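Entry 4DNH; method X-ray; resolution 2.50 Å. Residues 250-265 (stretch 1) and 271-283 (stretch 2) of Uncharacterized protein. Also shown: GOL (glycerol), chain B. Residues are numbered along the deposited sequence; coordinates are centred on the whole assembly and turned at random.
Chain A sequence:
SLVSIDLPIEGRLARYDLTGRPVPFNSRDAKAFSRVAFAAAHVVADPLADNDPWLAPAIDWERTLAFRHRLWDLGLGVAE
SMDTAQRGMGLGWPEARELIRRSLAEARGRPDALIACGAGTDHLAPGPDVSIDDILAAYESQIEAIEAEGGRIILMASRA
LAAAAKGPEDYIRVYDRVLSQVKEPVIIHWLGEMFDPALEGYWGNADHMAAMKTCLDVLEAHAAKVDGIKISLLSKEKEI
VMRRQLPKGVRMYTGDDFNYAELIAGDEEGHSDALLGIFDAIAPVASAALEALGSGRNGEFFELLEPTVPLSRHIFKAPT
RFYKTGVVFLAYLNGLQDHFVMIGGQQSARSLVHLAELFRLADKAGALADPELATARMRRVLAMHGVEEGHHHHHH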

# COMPACT_ATOMS: atom_id res chain seq x y z
N VAL A 250 -12.92 -0.01 16.74
CA VAL A 250 -11.78 -0.62 16.06
C VAL A 250 -12.14 -0.62 14.57
O VAL A 250 -13.02 -1.36 14.15
N ARG A 251 -11.47 0.23 13.78
CA ARG A 251 -11.79 0.35 12.35
C ARG A 251 -11.28 -0.82 11.48
O ARG A 251 -10.29 -1.47 11.81
N MSE A 252 -11.98 -1.08 10.37
CA MSE A 252 -11.52 -2.05 9.36
C MSE A 252 -10.93 -1.27 8.22
O MSE A 252 -11.64 -0.55 7.49
N TYR A 253 -9.62 -1.36 8.05
CA TYR A 253 -8.98 -0.72 6.91
C TYR A 253 -8.82 -1.77 5.82
O TYR A 253 -8.14 -2.78 6.02
N THR A 254 -9.46 -1.54 4.67
CA THR A 254 -9.32 -2.49 3.57
C THR A 254 -7.92 -2.46 2.94
O THR A 254 -7.32 -1.40 2.77
N GLY A 255 -7.39 -3.64 2.65
CA GLY A 255 -6.07 -3.78 2.08
C GLY A 255 -6.26 -4.53 0.79
O GLY A 255 -5.31 -4.87 0.11
N ASP A 256 -7.54 -4.75 0.48
CA ASP A 256 -7.96 -5.52 -0.66
C ASP A 256 -8.00 -4.64 -1.91
O ASP A 256 -9.00 -3.98 -2.18
N ASP A 257 -6.90 -4.66 -2.67
CA ASP A 257 -6.82 -3.90 -3.92
C ASP A 257 -7.62 -4.51 -5.09
O ASP A 257 -7.64 -3.94 -6.19
N PHE A 258 -8.27 -5.65 -4.86
CA PHE A 258 -9.15 -6.25 -5.87
C PHE A 258 -10.60 -5.82 -5.71
O PHE A 258 -11.36 -5.80 -6.68
N ASN A 259 -10.96 -5.44 -4.49
CA ASN A 259 -12.36 -5.28 -4.07
C ASN A 259 -12.71 -4.02 -3.28
O ASN A 259 -13.82 -3.91 -2.74
N TYR A 260 -11.77 -3.08 -3.24
CA TYR A 260 -11.90 -1.83 -2.48
C TYR A 260 -13.19 -1.01 -2.69
O TYR A 260 -13.77 -0.52 -1.72
N ALA A 261 -13.63 -0.86 -3.94
CA ALA A 261 -14.84 -0.07 -4.20
C ALA A 261 -16.06 -0.64 -3.47
O ALA A 261 -16.75 0.09 -2.75
N GLU A 262 -16.28 -1.96 -3.63
CA GLU A 262 -17.38 -2.68 -2.97
C GLU A 262 -17.29 -2.59 -1.45
O GLU A 262 -18.31 -2.38 -0.78
N LEU A 263 -16.09 -2.77 -0.92
CA LEU A 263 -15.87 -2.80 0.52
C LEU A 263 -15.96 -1.42 1.18
O LEU A 263 -16.56 -1.29 2.25
N ILE A 264 -15.36 -0.40 0.54
CA ILE A 264 -15.41 0.98 1.05
C ILE A 264 -16.85 1.51 1.12
O ILE A 264 -17.26 2.04 2.15
N ALA A 265 -17.63 1.31 0.05
CA ALA A 265 -19.06 1.65 0.04
C ALA A 265 -19.83 0.85 1.09
O ALA A 265 -20.76 1.36 1.71
N HIS A 271 -19.42 -0.70 6.60
CA HIS A 271 -18.47 -0.40 5.55
C HIS A 271 -17.08 -0.65 6.04
O HIS A 271 -16.89 -1.01 7.21
N SER A 272 -16.09 -0.52 5.16
CA SER A 272 -14.71 -0.42 5.64
C SER A 272 -14.01 0.85 5.17
O SER A 272 -14.39 1.44 4.15
N ASP A 273 -13.01 1.26 5.95
CA ASP A 273 -12.11 2.35 5.60
C ASP A 273 -11.01 1.83 4.66
O ASP A 273 -11.17 0.77 4.06
N ALA A 274 -9.92 2.56 4.50
CA ALA A 274 -8.97 2.23 3.43
C ALA A 274 -7.52 2.51 3.76
O ALA A 274 -7.17 3.56 4.28
N LEU A 275 -6.68 1.54 3.44
CA LEU A 275 -5.24 1.67 3.53
C LEU A 275 -4.70 0.79 2.40
O LEU A 275 -4.47 -0.42 2.55
N LEU A 276 -4.53 1.44 1.25
CA LEU A 276 -4.38 0.74 -0.02
C LEU A 276 -3.17 1.22 -0.80
O LEU A 276 -2.94 2.43 -0.95
N GLY A 277 -2.41 0.27 -1.35
CA GLY A 277 -1.38 0.57 -2.33
C GLY A 277 -1.98 1.09 -3.64
O GLY A 277 -1.34 1.87 -4.33
N ILE A 278 -3.20 0.67 -3.98
CA ILE A 278 -3.83 1.17 -5.21
C ILE A 278 -4.15 2.68 -5.12
O ILE A 278 -4.13 3.38 -6.13
N PHE A 279 -4.44 3.16 -3.92
CA PHE A 279 -4.75 4.58 -3.73
C PHE A 279 -3.58 5.49 -4.03
O PHE A 279 -3.75 6.67 -4.33
N ASP A 280 -2.38 4.94 -3.95
CA ASP A 280 -1.19 5.60 -4.41
C ASP A 280 -1.31 5.82 -5.94
O ASP A 280 -1.32 6.97 -6.41
N ALA A 281 -1.44 4.73 -6.70
CA ALA A 281 -1.50 4.78 -8.17
C ALA A 281 -2.69 5.54 -8.78
O ALA A 281 -2.57 6.11 -9.88
N ILE A 282 -3.83 5.56 -8.08
CA ILE A 282 -5.00 6.29 -8.58
C ILE A 282 -5.43 7.44 -7.65
O ILE A 282 -6.61 7.84 -7.64
N ALA A 283 -4.47 7.95 -6.89
CA ALA A 283 -4.70 9.02 -5.92
C ALA A 283 -5.77 10.04 -6.31
O ALA A 283 -6.73 10.22 -5.54

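A buried polar group must find a partner, and the contact between residues 250-265 and 271-283 of this uncharacterized protein is a compact example of how backbone, side chains and a bound solute share that task. The two strands, 251-254 and 273-276, run parallel, and the main chain pays most of its own costs. D273 N donates to M252 O at 2.7 Å, T254 N to D273 O at 2.9 Å, and L275 N to T254 O at 3.1 Å. Just before the second strand, the helix 260-265 supplies an acceptor: S272 N donates to L263 O at 3.0 Å, and the CA of I264 lies 3.3 Å from S272 O in a nearly linear CA-H...O contact. Not every short approach is a bond; T254 O and L275 O, 3.0 Å apart, are both acceptors.

Side chains complete the account. The CB of R251 points sideways, but its extended chain (m, t, t) brings NH1 to within 2.8 Å of D273 OD2, a salt bridge met at the edge of the guanidinium. D273, in the m rotamer, has its other oxygen, OD1, bonded elsewhere in the structure. It shares a face of the sheet with Y253, whose CD1 lies 3.7 Å from D273 CB; Y253 OH, T254 OG1 and S272 OG likewise find partners elsewhere. S272 points toward the first stretch, its CB 3.5 Å from CG of the selenomethionine M252.

Beyond the strands, D257 does the work. Its m rotamer turns the carboxylate to the second stretch, where OD1 accepts from I278 N at 2.9 Å. The neighbouring amide, G277 N, is 3.5 Å from the same OD1 at too poor an angle to bond. It is satisfied instead by glycerol, probably from the crystallisation liquor: G277 N donates to GOL O3 at 2.6 Å, and O3 in turn donates to D257 OD2 at 2.6 Å. The ligand thus bridges the stretches, and its O2 donates to G255 O, also at 2.6 Å. Within the first stretch, D256 (t) turns away from the interface and serves its own loop, OD1 accepting from F258 N at 3.0 Å.

Apolar side chains of the helix and the second stretch pack together. Y260 (p) points toward the second stretch; I278 CG2 sits over one face of its ring, 4.1 Å from the centroid, while Y260 CB meets L276 CD1 at 3.6 Å. Y260 OH is hydrogen-bonded elsewhere in the structure, so this buried residue has no unmet polar end. The CA-to-CB bond of I264 (m, t) is away overall, though CB still touches the second stretch, and its end comes nearer: CD1 reaches F279 CZ at 3.6 Å, A274 CB at 3.8 Å and L276 CD1 at 4.1 Å. Apolar packing and polar pairing occur side by side in this contact.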

# COMPACT_ATOMS: atom_id res chain seq x y z
CB VAL A 250 -11.48 -2.04 16.60
CG1 VAL A 250 -10.42 -2.74 15.76
CG2 VAL A 250 -11.03 -1.99 18.06
CB ARG A 251 -11.24 1.64 11.79
CG ARG A 251 -11.80 2.92 12.37
CD ARG A 251 -11.06 4.09 11.74
NE ARG A 251 -11.59 5.41 12.11
CZ ARG A 251 -12.74 5.93 11.66
NH1 ARG A 251 -13.54 5.25 10.83
NH2 ARG A 251 -13.09 7.14 12.08
CB MSE A 252 -12.68 -2.92 8.88
CG MSE A 252 -12.37 -3.82 7.68
SE MSE A 252 -10.92 -5.13 8.01
CE MSE A 252 -11.94 -6.51 8.99
CB TYR A 253 -7.62 -0.13 7.29
CG TYR A 253 -7.69 1.11 8.18
CD1 TYR A 253 -7.97 2.37 7.65
CD2 TYR A 253 -7.44 1.02 9.56
CE1 TYR A 253 -8.02 3.50 8.45
CE2 TYR A 253 -7.48 2.14 10.37
CZ TYR A 253 -7.78 3.38 9.81
OH TYR A 253 -7.84 4.50 10.61
CB THR A 254 -10.46 -2.41 2.53
OG1 THR A 254 -10.44 -3.62 1.76
CG2 THR A 254 -10.34 -1.22 1.59
CB ASP A 256 -9.34 -6.13 -0.36
CG ASP A 256 -9.74 -7.22 -1.32
OD1 ASP A 256 -9.47 -7.08 -2.53
OD2 ASP A 256 -10.34 -8.23 -0.87
CB ASP A 257 -5.35 -3.71 -4.33
CG ASP A 257 -4.51 -3.01 -3.25
OD1 ASP A 257 -4.54 -1.76 -3.16
OD2 ASP A 257 -3.79 -3.72 -2.50
CB PHE A 258 -9.09 -7.77 -5.79
CG PHE A 258 -8.10 -8.39 -6.73
CD1 PHE A 258 -6.74 -8.25 -6.51
CD2 PHE A 258 -8.54 -9.15 -7.81
CE1 PHE A 258 -5.82 -8.83 -7.37
CE2 PHE A 258 -7.63 -9.74 -8.68
CZ PHE A 258 -6.27 -9.58 -8.45
CB ASN A 259 -12.73 -6.50 -3.25
CG ASN A 259 -12.73 -7.74 -4.09
OD1 ASN A 259 -13.42 -7.81 -5.10
ND2 ASN A 259 -11.92 -8.73 -3.70
CB TYR A 260 -10.66 -0.95 -2.72
CG TYR A 260 -10.37 -0.62 -4.17
CD1 TYR A 260 -9.67 -1.52 -4.99
CD2 TYR A 260 -10.76 0.61 -4.72
CE1 TYR A 260 -9.40 -1.21 -6.32
CE2 TYR A 260 -10.49 0.92 -6.05
CZ TYR A 260 -9.81 0.01 -6.85
OH TYR A 260 -9.55 0.33 -8.18
CB ALA A 261 -15.11 0.04 -5.70
CB GLU A 262 -17.40 -4.16 -3.41
CG GLU A 262 -18.58 -4.94 -2.82
CD GLU A 262 -18.47 -6.45 -2.99
OE1 GLU A 262 -17.85 -6.91 -3.98
OE2 GLU A 262 -19.03 -7.20 -2.14
CB LEU A 263 -14.54 -3.48 0.86
CG LEU A 263 -14.36 -4.92 0.36
CD1 LEU A 263 -12.89 -5.31 0.36
CD2 LEU A 263 -15.17 -5.87 1.22
CB ILE A 264 -14.45 1.91 0.27
CG1 ILE A 264 -13.00 1.45 0.47
CG2 ILE A 264 -14.56 3.35 0.75
CD1 ILE A 264 -11.98 2.09 -0.46
CB ALA A 265 -19.66 1.44 -1.35
CB HIS A 271 -18.65 1.03 5.04
CG HIS A 271 -18.63 2.09 6.12
ND1 HIS A 271 -17.49 2.46 6.76
CD2 HIS A 271 -19.65 2.89 6.65
CE1 HIS A 271 -17.78 3.43 7.65
NE2 HIS A 271 -19.10 3.69 7.58
CB SER A 272 -13.87 -1.68 5.37
OG SER A 272 -14.22 -2.35 4.18
CB ASP A 273 -11.56 2.98 6.88
CG ASP A 273 -12.62 3.78 7.64
OD1 ASP A 273 -13.12 4.78 7.08
OD2 ASP A 273 -12.95 3.40 8.79
CB ALA A 274 -9.36 2.94 2.15
CB LEU A 275 -4.75 1.22 4.91
CG LEU A 275 -3.36 1.65 5.38
CD1 LEU A 275 -3.22 1.22 6.83
CD2 LEU A 275 -2.26 1.04 4.51
CB LEU A 276 -5.63 0.97 -0.87
CG LEU A 276 -6.90 0.25 -0.45
CD1 LEU A 276 -8.11 0.93 -1.08
CD2 LEU A 276 -6.85 -1.22 -0.83
CB ILE A 278 -5.04 0.31 -5.68
CG1 ILE A 278 -5.62 0.81 -7.02
CG2 ILE A 278 -6.16 0.28 -4.64
CD1 ILE A 278 -4.71 0.62 -8.21
CB PHE A 279 -5.32 4.82 -2.34
CG PHE A 279 -6.80 4.59 -2.27
CD1 PHE A 279 -7.48 4.01 -3.34
CD2 PHE A 279 -7.50 4.91 -1.12
CE1 PHE A 279 -8.83 3.79 -3.28
CE2 PHE A 279 -8.86 4.69 -1.06
CZ PHE A 279 -9.53 4.13 -2.14
CB ASP A 280 0.03 4.74 -4.02
CG ASP A 280 1.31 5.14 -4.76
OD1 ASP A 280 1.25 5.60 -5.93
OD2 ASP A 280 2.39 4.97 -4.16
CB ALA A 281 -1.41 3.38 -8.75
CB ILE A 282 -6.20 5.33 -8.84
CG1 ILE A 282 -6.72 4.76 -7.53
CG2 ILE A 282 -5.82 4.23 -9.83
CD1 ILE A 282 -7.92 3.85 -7.68
CB ALA A 283 -3.39 9.72 -5.53
C1 GOL B . -0.44 -5.05 0.51
O1 GOL B . -0.32 -4.50 1.82
C2 GOL B . -1.64 -4.41 -0.18
O2 GOL B . -2.82 -4.61 0.63
C3 GOL B . -1.37 -2.93 -0.41
O3 GOL B . -2.60 -2.26 -0.70